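Local coordinates for protein 2-aminomuconic 6-semialdehyde dehydrogenase (Pseudomonas sp., PDB 7BZV) that probably oxidises 2-aminomuconic 6-semialdehyde to 2-aminomuconate with NAD+ in 2-aminophenol catabolism, working as a tetramer of the aldehyde dehydrogenase family, at residues Gln81-Ala86 / Pro183-Leu188; Lys315-His320 / Asp363-Gly368; Glu372-Ala377 / Gly392-Val397. One frame throughout, in Å; residues are numbered along the deposited sequence.

Contact 1 of 3, residues Gln81-Ala86 / Pro183-Leu188; sequences QDFLDA and PGTATL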
loop_
_atom_site.group_PDB
_atom_site.type_symbol
_atom_site.label_atom_id
_atom_site.label_comp_id
_atom_site.label_asym_id
_atom_site.label_seq_id
_atom_site.Cartn_x
_atom_site.Cartn_y
_atom_site.Cartn_z
ATOM N N GLN B 81 -1.498 -31.490 -21.792
ATOM C CA GLN B 81 -0.987 -32.860 -21.863
ATOM C C GLN B 81 0.392 -32.886 -22.526
ATOM O O GLN B 81 1.284 -33.648 -22.118
ATOM C CB GLN B 81 -1.989 -33.750 -22.605
ATOM C CG GLN B 81 -1.661 -35.246 -22.548
ATOM C CD GLN B 81 -1.854 -35.810 -21.152
ATOM O OE1 GLN B 81 -2.919 -35.670 -20.558
ATOM N NE2 GLN B 81 -0.816 -36.433 -20.617
ATOM N N ASP B 82 0.591 -32.044 -23.538
ATOM C CA ASP B 82 1.905 -31.913 -24.158
ATOM C C ASP B 82 2.957 -31.508 -23.135
ATOM O O ASP B 82 4.045 -32.101 -23.070
ATOM C CB ASP B 82 1.848 -30.885 -25.292
ATOM C CG ASP B 82 0.974 -31.326 -26.455
ATOM O OD1 ASP B 82 0.539 -32.490 -26.470
ATOM O OD2 ASP B 82 0.740 -30.498 -27.363
ATOM N N PHE B 83 2.660 -30.472 -22.344
ATOM C CA PHE B 83 3.605 -30.024 -21.330
ATOM C C PHE B 83 3.853 -31.124 -20.320
ATOM O O PHE B 83 5.000 -31.405 -19.944
ATOM C CB PHE B 83 3.075 -28.751 -20.634
ATOM C CG PHE B 83 3.342 -27.505 -21.415
ATOM C CD1 PHE B 83 4.511 -26.798 -21.236
ATOM C CD2 PHE B 83 2.435 -27.050 -22.343
ATOM C CE1 PHE B 83 4.777 -25.668 -22.003
ATOM C CE2 PHE B 83 2.683 -25.921 -23.093
ATOM C CZ PHE B 83 3.847 -25.219 -22.920
ATOM N N LEU B 84 2.772 -31.748 -19.852
ATOM C CA LEU B 84 2.893 -32.845 -18.909
ATOM C C LEU B 84 3.805 -33.953 -19.447
ATOM O O LEU B 84 4.686 -34.465 -18.731
ATOM C CB LEU B 84 1.513 -33.414 -18.616
ATOM C CG LEU B 84 0.970 -33.391 -17.185
ATOM C CD1 LEU B 84 -0.303 -34.283 -17.204
ATOM C CD2 LEU B 84 1.976 -33.862 -16.185
ATOM N N ASP B 85 3.579 -34.352 -20.706
ATOM C CA ASP B 85 4.333 -35.458 -21.301
ATOM C C ASP B 85 5.807 -35.114 -21.372
ATOM O O ASP B 85 6.668 -35.903 -20.962
ATOM C CB ASP B 85 3.803 -35.781 -22.706
ATOM C CG ASP B 85 2.407 -36.427 -22.700
ATOM O OD1 ASP B 85 1.944 -36.910 -21.652
ATOM O OD2 ASP B 85 1.767 -36.461 -23.766
ATOM N N ALA B 86 6.120 -33.910 -21.865
ATOM C CA ALA B 86 7.517 -33.525 -21.990
ATOM C C ALA B 86 8.189 -33.432 -20.628
ATOM O O ALA B 86 9.340 -33.866 -20.463
ATOM C CB ALA B 86 7.633 -32.195 -22.735
ATOM N N PRO B 183 15.090 -29.783 -21.397
ATOM C CA PRO B 183 14.830 -28.805 -22.473
ATOM C C PRO B 183 13.384 -28.729 -22.946
ATOM O O PRO B 183 13.015 -27.752 -23.621
ATOM C CB PRO B 183 15.733 -29.304 -23.613
ATOM C CG PRO B 183 15.755 -30.845 -23.388
ATOM C CD PRO B 183 15.803 -30.990 -21.888
ATOM N N GLY B 184 12.562 -29.720 -22.640
ATOM C CA GLY B 184 11.276 -29.879 -23.301
ATOM C C GLY B 184 10.227 -28.817 -23.047
ATOM O O GLY B 184 9.719 -28.188 -23.985
ATOM N N THR B 185 9.855 -28.623 -21.787
ATOM C CA THR B 185 8.773 -27.680 -21.539
ATOM C C THR B 185 9.177 -26.278 -21.967
ATOM O O THR B 185 8.317 -25.492 -22.383
ATOM C CB THR B 185 8.307 -27.732 -20.072
ATOM O OG1 THR B 185 9.398 -27.701 -19.158
ATOM C CG2 THR B 185 7.532 -29.052 -19.836
ATOM N N ALA B 186 10.475 -25.952 -21.904
ATOM C CA ALA B 186 10.909 -24.633 -22.351
ATOM C C ALA B 186 10.723 -24.495 -23.848
ATOM O O ALA B 186 10.321 -23.431 -24.338
ATOM C CB ALA B 186 12.379 -24.382 -21.985
ATOM N N THR B 187 11.013 -25.565 -24.591
ATOM C CA THR B 187 10.763 -25.525 -26.025
ATOM C C THR B 187 9.268 -25.455 -26.326
ATOM O O THR B 187 8.854 -24.725 -27.230
ATOM C CB THR B 187 11.415 -26.742 -26.697
ATOM O OG1 THR B 187 12.790 -26.790 -26.295
ATOM C CG2 THR B 187 11.316 -26.639 -28.213
ATOM N N LEU B 188 8.435 -26.192 -25.578
ATOM C CA LEU B 188 6.990 -26.061 -25.778
ATOM C C LEU B 188 6.512 -24.654 -25.421
ATOM O O LEU B 188 5.615 -24.097 -26.074
ATOM C CB LEU B 188 6.242 -27.089 -24.944
ATOM C CG LEU B 188 6.509 -28.551 -25.331
ATOM C CD1 LEU B 188 5.759 -29.514 -24.434
ATOM C CD2 LEU B 188 6.147 -28.809 -26.785
#

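Contact 2 of 3, residues Lys315-His320 / Asp363-Gly368; sequences KVDWPH and DERDNG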
loop_
_atom_site.group_PDB
_atom_site.type_symbol
_atom_site.label_atom_id
_atom_site.label_comp_id
_atom_site.label_asym_id
_atom_site.label_seq_id
_atom_site.Cartn_x
_atom_site.Cartn_y
_atom_site.Cartn_z
ATOM N N LYS B 315 5.048 -45.364 -2.746
ATOM C CA LYS B 315 5.130 -46.117 -3.990
ATOM C C LYS B 315 6.219 -45.507 -4.870
ATOM O O LYS B 315 6.045 -44.420 -5.436
ATOM C CB LYS B 315 3.781 -46.146 -4.705
ATOM C CG LYS B 315 3.805 -46.927 -6.021
ATOM C CD LYS B 315 2.409 -47.254 -6.519
ATOM C CE LYS B 315 2.434 -48.424 -7.498
ATOM N NZ LYS B 315 1.670 -48.119 -8.732
ATOM N N VAL B 316 7.337 -46.219 -4.976
ATOM C CA VAL B 316 8.455 -45.878 -5.854
ATOM C C VAL B 316 8.355 -46.794 -7.073
ATOM O O VAL B 316 8.749 -47.963 -7.023
ATOM C CB VAL B 316 9.799 -46.056 -5.137
ATOM C CG1 VAL B 316 10.954 -45.556 -6.013
ATOM C CG2 VAL B 316 9.753 -45.359 -3.804
ATOM N N ASP B 317 7.830 -46.296 -8.181
ATOM C CA ASP B 317 7.456 -47.212 -9.261
ATOM C C ASP B 317 7.324 -46.415 -10.544
ATOM O O ASP B 317 7.641 -45.225 -10.580
ATOM C CB ASP B 317 6.138 -47.920 -8.947
ATOM C CG ASP B 317 6.093 -49.352 -9.454
ATOM O OD1 ASP B 317 6.357 -49.620 -10.654
ATOM O OD2 ASP B 317 5.779 -50.215 -8.625
ATOM N N TRP B 318 6.799 -47.059 -11.584
ATOM C CA TRP B 318 6.519 -46.429 -12.865
ATOM C C TRP B 318 5.907 -45.047 -12.689
ATOM O O TRP B 318 4.815 -44.930 -12.113
ATOM C CB TRP B 318 5.544 -47.277 -13.670
ATOM C CG TRP B 318 6.166 -48.503 -14.232
ATOM C CD1 TRP B 318 5.901 -49.798 -13.885
ATOM C CD2 TRP B 318 7.162 -48.554 -15.243
ATOM N NE1 TRP B 318 6.686 -50.656 -14.624
ATOM C CE2 TRP B 318 7.463 -49.913 -15.469
ATOM C CE3 TRP B 318 7.835 -47.583 -15.983
ATOM C CZ2 TRP B 318 8.405 -50.317 -16.401
ATOM C CZ3 TRP B 318 8.765 -47.986 -16.906
ATOM C CH2 TRP B 318 9.040 -49.344 -17.116
ATOM N N PRO B 319 6.548 -43.982 -13.192
ATOM C CA PRO B 319 6.003 -42.629 -12.952
ATOM C C PRO B 319 4.669 -42.365 -13.610
ATOM O O PRO B 319 3.910 -41.508 -13.132
ATOM C CB PRO B 319 7.098 -41.710 -13.514
ATOM C CG PRO B 319 8.375 -42.452 -13.249
ATOM C CD PRO B 319 7.966 -43.924 -13.598
ATOM N N HIS B 320 4.346 -43.072 -14.691
ATOM C CA HIS B 320 3.084 -42.821 -15.370
ATOM C C HIS B 320 1.890 -43.420 -14.641
ATOM O O HIS B 320 0.760 -43.094 -14.998
ATOM C CB HIS B 320 3.133 -43.355 -16.797
ATOM C CG HIS B 320 3.367 -44.827 -16.871
ATOM N ND1 HIS B 320 4.629 -45.373 -16.854
ATOM C CD2 HIS B 320 2.501 -45.866 -16.911
ATOM C CE1 HIS B 320 4.533 -46.690 -16.912
ATOM N NE2 HIS B 320 3.250 -47.015 -16.934
ATOM N N ASP B 363 14.133 -54.764 -14.615
ATOM C CA ASP B 363 13.842 -54.428 -15.999
ATOM C C ASP B 363 14.708 -53.231 -16.393
ATOM O O ASP B 363 15.709 -52.928 -15.733
ATOM C CB ASP B 363 12.330 -54.203 -16.179
ATOM C CG ASP B 363 11.757 -53.158 -15.209
ATOM O OD1 ASP B 363 12.420 -52.131 -14.947
ATOM O OD2 ASP B 363 10.630 -53.355 -14.726
ATOM N N GLU B 364 14.346 -52.585 -17.504
ATOM C CA GLU B 364 15.115 -51.469 -18.043
ATOM C C GLU B 364 15.241 -50.314 -17.045
ATOM O O GLU B 364 16.183 -49.516 -17.139
ATOM C CB GLU B 364 14.447 -50.992 -19.336
ATOM C CG GLU B 364 13.026 -50.429 -19.153
ATOM C CD GLU B 364 11.918 -51.459 -19.376
ATOM O OE1 GLU B 364 10.820 -51.069 -19.840
ATOM O OE2 GLU B 364 12.136 -52.654 -19.080
ATOM N N ARG B 365 14.323 -50.213 -16.087
ATOM C CA ARG B 365 14.398 -49.139 -15.099
ATOM C C ARG B 365 15.711 -49.188 -14.346
ATOM O O ARG B 365 16.123 -48.179 -13.778
ATOM C CB ARG B 365 13.242 -49.237 -14.098
ATOM C CG ARG B 365 11.902 -48.793 -14.654
ATOM C CD ARG B 365 10.795 -48.975 -13.624
ATOM N NE ARG B 365 10.224 -50.323 -13.639
ATOM C CZ ARG B 365 9.275 -50.727 -12.804
ATOM N NH1 ARG B 365 8.804 -49.885 -11.890
ATOM N NH2 ARG B 365 8.792 -51.960 -12.884
ATOM N N ASP B 366 16.384 -50.337 -14.328
ATOM C CA ASP B 366 17.634 -50.416 -13.584
ATOM C C ASP B 366 18.781 -49.698 -14.287
ATOM O O ASP B 366 19.827 -49.490 -13.661
ATOM C CB ASP B 366 17.982 -51.883 -13.324
ATOM C CG ASP B 366 16.971 -52.566 -12.404
ATOM O OD1 ASP B 366 16.605 -51.962 -11.374
ATOM O OD2 ASP B 366 16.540 -53.711 -12.702
ATOM N N ASN B 367 18.630 -49.332 -15.563
ATOM C CA ASN B 367 19.582 -48.429 -16.192
ATOM C C ASN B 367 19.198 -46.973 -15.986
ATOM O O ASN B 367 19.893 -46.090 -16.493
ATOM C CB ASN B 367 19.714 -48.717 -17.689
ATOM C CG ASN B 367 20.154 -50.150 -17.968
ATOM O OD1 ASN B 367 21.023 -50.703 -17.278
ATOM N ND2 ASN B 367 19.565 -50.750 -18.981
ATOM N N GLY B 368 18.093 -46.713 -15.294
ATOM C CA GLY B 368 17.721 -45.367 -14.918
ATOM C C GLY B 368 18.433 -44.938 -13.649
ATOM O O GLY B 368 19.333 -45.608 -13.140
#

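Contact 3 of 3, residues Glu372-Ala377 / Gly392-Val397; sequences EPTVIA and GPICHV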
loop_
_atom_site.group_PDB
_atom_site.type_symbol
_atom_site.label_atom_id
_atom_site.label_comp_id
_atom_site.label_asym_id
_atom_site.label_seq_id
_atom_site.Cartn_x
_atom_site.Cartn_y
_atom_site.Cartn_z
ATOM N N GLU B 372 16.515 -44.955 -3.217
ATOM C CA GLU B 372 15.495 -45.178 -2.193
ATOM C C GLU B 372 15.281 -43.933 -1.316
ATOM O O GLU B 372 16.245 -43.262 -0.923
ATOM C CB GLU B 372 15.894 -46.333 -1.290
ATOM C CG GLU B 372 15.941 -47.670 -1.993
ATOM C CD GLU B 372 16.406 -48.760 -1.067
ATOM O OE1 GLU B 372 17.287 -48.480 -0.222
ATOM O OE2 GLU B 372 15.892 -49.886 -1.187
ATOM N N PRO B 373 14.040 -43.672 -0.924
ATOM C CA PRO B 373 13.801 -42.673 0.130
ATOM C C PRO B 373 14.485 -43.106 1.419
ATOM O O PRO B 373 14.360 -44.253 1.854
ATOM C CB PRO B 373 12.276 -42.648 0.256
ATOM C CG PRO B 373 11.808 -44.004 -0.295
ATOM C CD PRO B 373 12.804 -44.355 -1.352
ATOM N N THR B 374 15.226 -42.185 2.035
ATOM C CA THR B 374 16.220 -42.552 3.037
ATOM C C THR B 374 16.085 -41.637 4.247
ATOM O O THR B 374 15.839 -40.430 4.117
ATOM C CB THR B 374 17.626 -42.502 2.418
ATOM O OG1 THR B 374 17.685 -43.438 1.330
ATOM C CG2 THR B 374 18.742 -42.842 3.408
ATOM N N VAL B 375 16.247 -42.216 5.429
ATOM C CA VAL B 375 16.278 -41.439 6.662
ATOM C C VAL B 375 17.470 -41.912 7.473
ATOM O O VAL B 375 17.608 -43.116 7.715
ATOM C CB VAL B 375 14.986 -41.596 7.485
ATOM C CG1 VAL B 375 15.202 -40.998 8.842
ATOM C CG2 VAL B 375 13.834 -40.953 6.789
ATOM N N ILE B 376 18.300 -40.977 7.944
ATOM C CA ILE B 376 19.409 -41.325 8.819
ATOM C C ILE B 376 19.248 -40.641 10.168
ATOM O O ILE B 376 18.479 -39.689 10.328
ATOM C CB ILE B 376 20.789 -40.976 8.211
ATOM C CG1 ILE B 376 20.838 -39.493 7.813
ATOM C CG2 ILE B 376 21.087 -41.856 7.001
ATOM C CD1 ILE B 376 22.226 -38.991 7.367
ATOM N N ALA B 377 20.008 -41.141 11.144
ATOM C CA ALA B 377 19.963 -40.662 12.516
ATOM C C ALA B 377 21.304 -40.938 13.180
ATOM O O ALA B 377 22.147 -41.670 12.657
ATOM C CB ALA B 377 18.828 -41.336 13.293
ATOM N N GLY B 392 18.522 -34.755 -2.439
ATOM C CA GLY B 392 17.943 -36.038 -2.746
ATOM C C GLY B 392 16.919 -36.388 -1.691
ATOM O O GLY B 392 16.605 -35.575 -0.816
ATOM N N PRO B 393 16.365 -37.613 -1.759
ATOM C CA PRO B 393 15.257 -38.015 -0.866
ATOM C C PRO B 393 15.798 -38.516 0.471
ATOM O O PRO B 393 15.827 -39.707 0.760
ATOM C CB PRO B 393 14.563 -39.121 -1.666
ATOM C CG PRO B 393 15.730 -39.818 -2.383
ATOM C CD PRO B 393 16.729 -38.684 -2.704
ATOM N N ILE B 394 16.246 -37.595 1.329
ATOM C CA ILE B 394 16.937 -37.981 2.559
ATOM C C ILE B 394 16.808 -36.874 3.592
ATOM O O ILE B 394 16.676 -35.694 3.258
ATOM C CB ILE B 394 18.427 -38.309 2.302
ATOM C CG1 ILE B 394 19.154 -38.659 3.605
ATOM C CG2 ILE B 394 19.143 -37.118 1.643
ATOM C CD1 ILE B 394 20.546 -39.296 3.412
ATOM N N CYS B 395 16.790 -37.270 4.857
ATOM C CA CYS B 395 16.986 -36.314 5.932
ATOM C C CYS B 395 17.765 -36.995 7.030
ATOM O O CYS B 395 17.859 -38.227 7.069
ATOM C CB CYS B 395 15.662 -35.779 6.489
ATOM S SG CYS B 395 14.686 -37.046 7.377
ATOM N N HIS B 396 18.307 -36.179 7.929
ATOM C CA HIS B 396 18.802 -36.614 9.230
ATOM C C HIS B 396 17.813 -36.186 10.309
ATOM O O HIS B 396 17.430 -35.015 10.371
ATOM C CB HIS B 396 20.192 -36.034 9.525
ATOM C CG HIS B 396 20.745 -36.470 10.842
ATOM N ND1 HIS B 396 20.681 -35.682 11.969
ATOM C CD2 HIS B 396 21.358 -37.615 11.218
ATOM C CE1 HIS B 396 21.213 -36.331 12.986
ATOM N NE2 HIS B 396 21.648 -37.498 12.550
ATOM N N VAL B 397 17.382 -37.118 11.154
ATOM C CA VAL B 397 16.430 -36.802 12.215
ATOM C C VAL B 397 17.129 -36.878 13.575
ATOM O O VAL B 397 17.898 -37.808 13.844
ATOM C CB VAL B 397 15.183 -37.715 12.129
ATOM C CG1 VAL B 397 15.549 -39.147 12.324
ATOM C CG2 VAL B 397 14.140 -37.287 13.113
#

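Contact 1 of 3, residues Gln81-Ala86 / Pro183-Leu188
Two helix segments, 81-86 and 184-188, run nearly antiparallel at 154° with their axes 9.0 Å apart, and the backbones come closest where Ala86 CA lies 5.4 Å from Gly184 CA. No hydrogen bond crosses between them; the contact is apolar packing. Leu188 and Phe83 carry the largest shares of the contact. Leu188 CB sits over one face of the Phe83 ring, offset toward the rim, as a CH-pi contact 3.9 Å from the ring centroid, and the two side chains slide past each other in opposite directions. In both, CG lies anti to the carbonyl carbon. Extended at chi2 (178°), Leu188 carries CD1 on to the other helix, where it meets Ala86 CB at 3.7 Å and rests against the carbonyl of Asp82. Thr185 crosses Phe83 obliquely: its methyl CG2 lies 3.5 Å from Phe83 O and also borders ring atom CD1. Its OG1, in the crowded position between N and C (chi1 47°), is hydrogen-bonded to Glu87, one residue beyond the first segment. Asp90 on the same helix accepts from the backbone N of Gly184, so, beyond Ala86, helix 80-91 adds two polar links to the start of the second helix. The small residues Ala86 and Gly184 allow the close backbone approach at this end. Ile103 of helix 95-119 and Leu157 of helix 156-169 also pack on Phe83, while Tyr5 of strand 3-9 touches Ala86. On the second helix, Thr187 OG1 donates to Pro183 O (2.9 Å), which also accepts from Thr187 N; the hydroxyl is bonded to His207 NE2 as well. This buried packing joins helix 80-91 to helix 184-196, which follows strand 173-177, a succession consistent with the Rossmann-like cofactor domain of aldehyde dehydrogenases.

Contact 2 of 3, residues Lys315-His320 / Asp363-Gly368
Asp363 OD1 is gripped by two N-H groups of Arg365: the backbone N at 2.9 Å, on the anti lone pair, closes an Asx turn, and NE approaches on the syn side. The other oxygen, Asp363 OD2, takes NH2 at 3.0 Å in the guanidinium plane and a longer bond from NE, so the guanidinium grips the carboxylate side-on, with NE and NH2, one to each oxygen. Across the contact, Arg365 NH1 reaches Asp317 OD1 at 2.8 Å in a bent salt bridge (139° at the hydrogen), arriving from above the carboxylate plane. Asp317 OD1 also receives Trp318 N, at 2.8 Å on its anti lone pair, which steadies the acidic group beside the indole. With its chain bent at chi3 (-86°), Arg365 lays the guanidinium over one indole face, the planes 21° apart. CZ stands 3.4 Å from the centroid of the five-membered ring, a cation-pi contact, while CD sits almost directly above the centre of the six-membered ring at 3.7 Å. Trp318 NE1 and Arg365 NH2 are both donors and merely stack. At the indole edge, Glu364 OE1 approaches CH2 to 3.7 Å; Trp370 adds a further contact to Arg365. Two carboxylates and an aromatic face thus surround one buried cation, which probably stabilises the charged form of Arg365 and favours ionised Asp317 and Asp363.

Contact 3 of 3, residues Glu372-Ala377 / Gly392-Val397
Ile376 is bonded to the neighbouring strand through both its backbone polar atoms: its N donates to Cys395 O at 2.9 Å, almost straight at 176°, and its O accepts from Val397 N, also at 2.9 Å. Each donor lies nearly along the C=O axis it meets. Toward the start of the pair, Thr374 N donates to O of Pro393, the centre of an inverse gamma turn, at 2.9 Å, whereas the return bond from Cys395 N to Thr374 O is weak. A short CA-H...O contact from Ile394 CA, 3.1 Å from Thr374 O, supplements it. Thr374 OG1 turns back to Glu372 O and also bonds Gly356 N. On the sheet face with Thr374, Ile376, Ile394 and His396, the methyls Thr374 CG2 and Ile394 CD1 lie side by side at 4.0 Å. Ile376 CG1, in the crowded position between N and C (chi1 55°), is at the edge of the His396 ring, whose side chain crosses it at about a right angle. His396 CG lies anti to N (chi1 -179°), bringing NE2 over the end of the strand to bond Leu379 N. On the opposite face, Val375 CG2 meets Cys395 SG and Val375 CG1 meets Val397 CG1, both at 4.0 Å. Helices 268-280 and 297-312 cover that face through Phe280, Leu307 and Phe300. The two strands are parallel neighbours in a beta-alpha-beta unit with helix 384-387 between them, part of the seven-stranded sheet of what is, by family, the catalytic domain.

In the fold
From the N terminus, contact 1 comes first, bringing helix 184-196 back against helix 80-91 across 96 intervening residues. Contact 2 then joins the loop after helix 297-312 to the loop before strand 374-377, closing over helix 332-348 and strand 351-354. Contact 3 follows with a short crossover of 14 residues to strand 394-400. The three are in series: none encloses or crosses another. Contacts 2 and 3 are neighbours in space, touching where Val316 CG2 packs on Pro373 CD at 4.0 Å, so the surface loops sit beside the start of the parallel strand pair. Contact 1 touches neither: its centre is about 31 Å from that of contact 3, but its nearest atoms come within about 8 Å of contact 2.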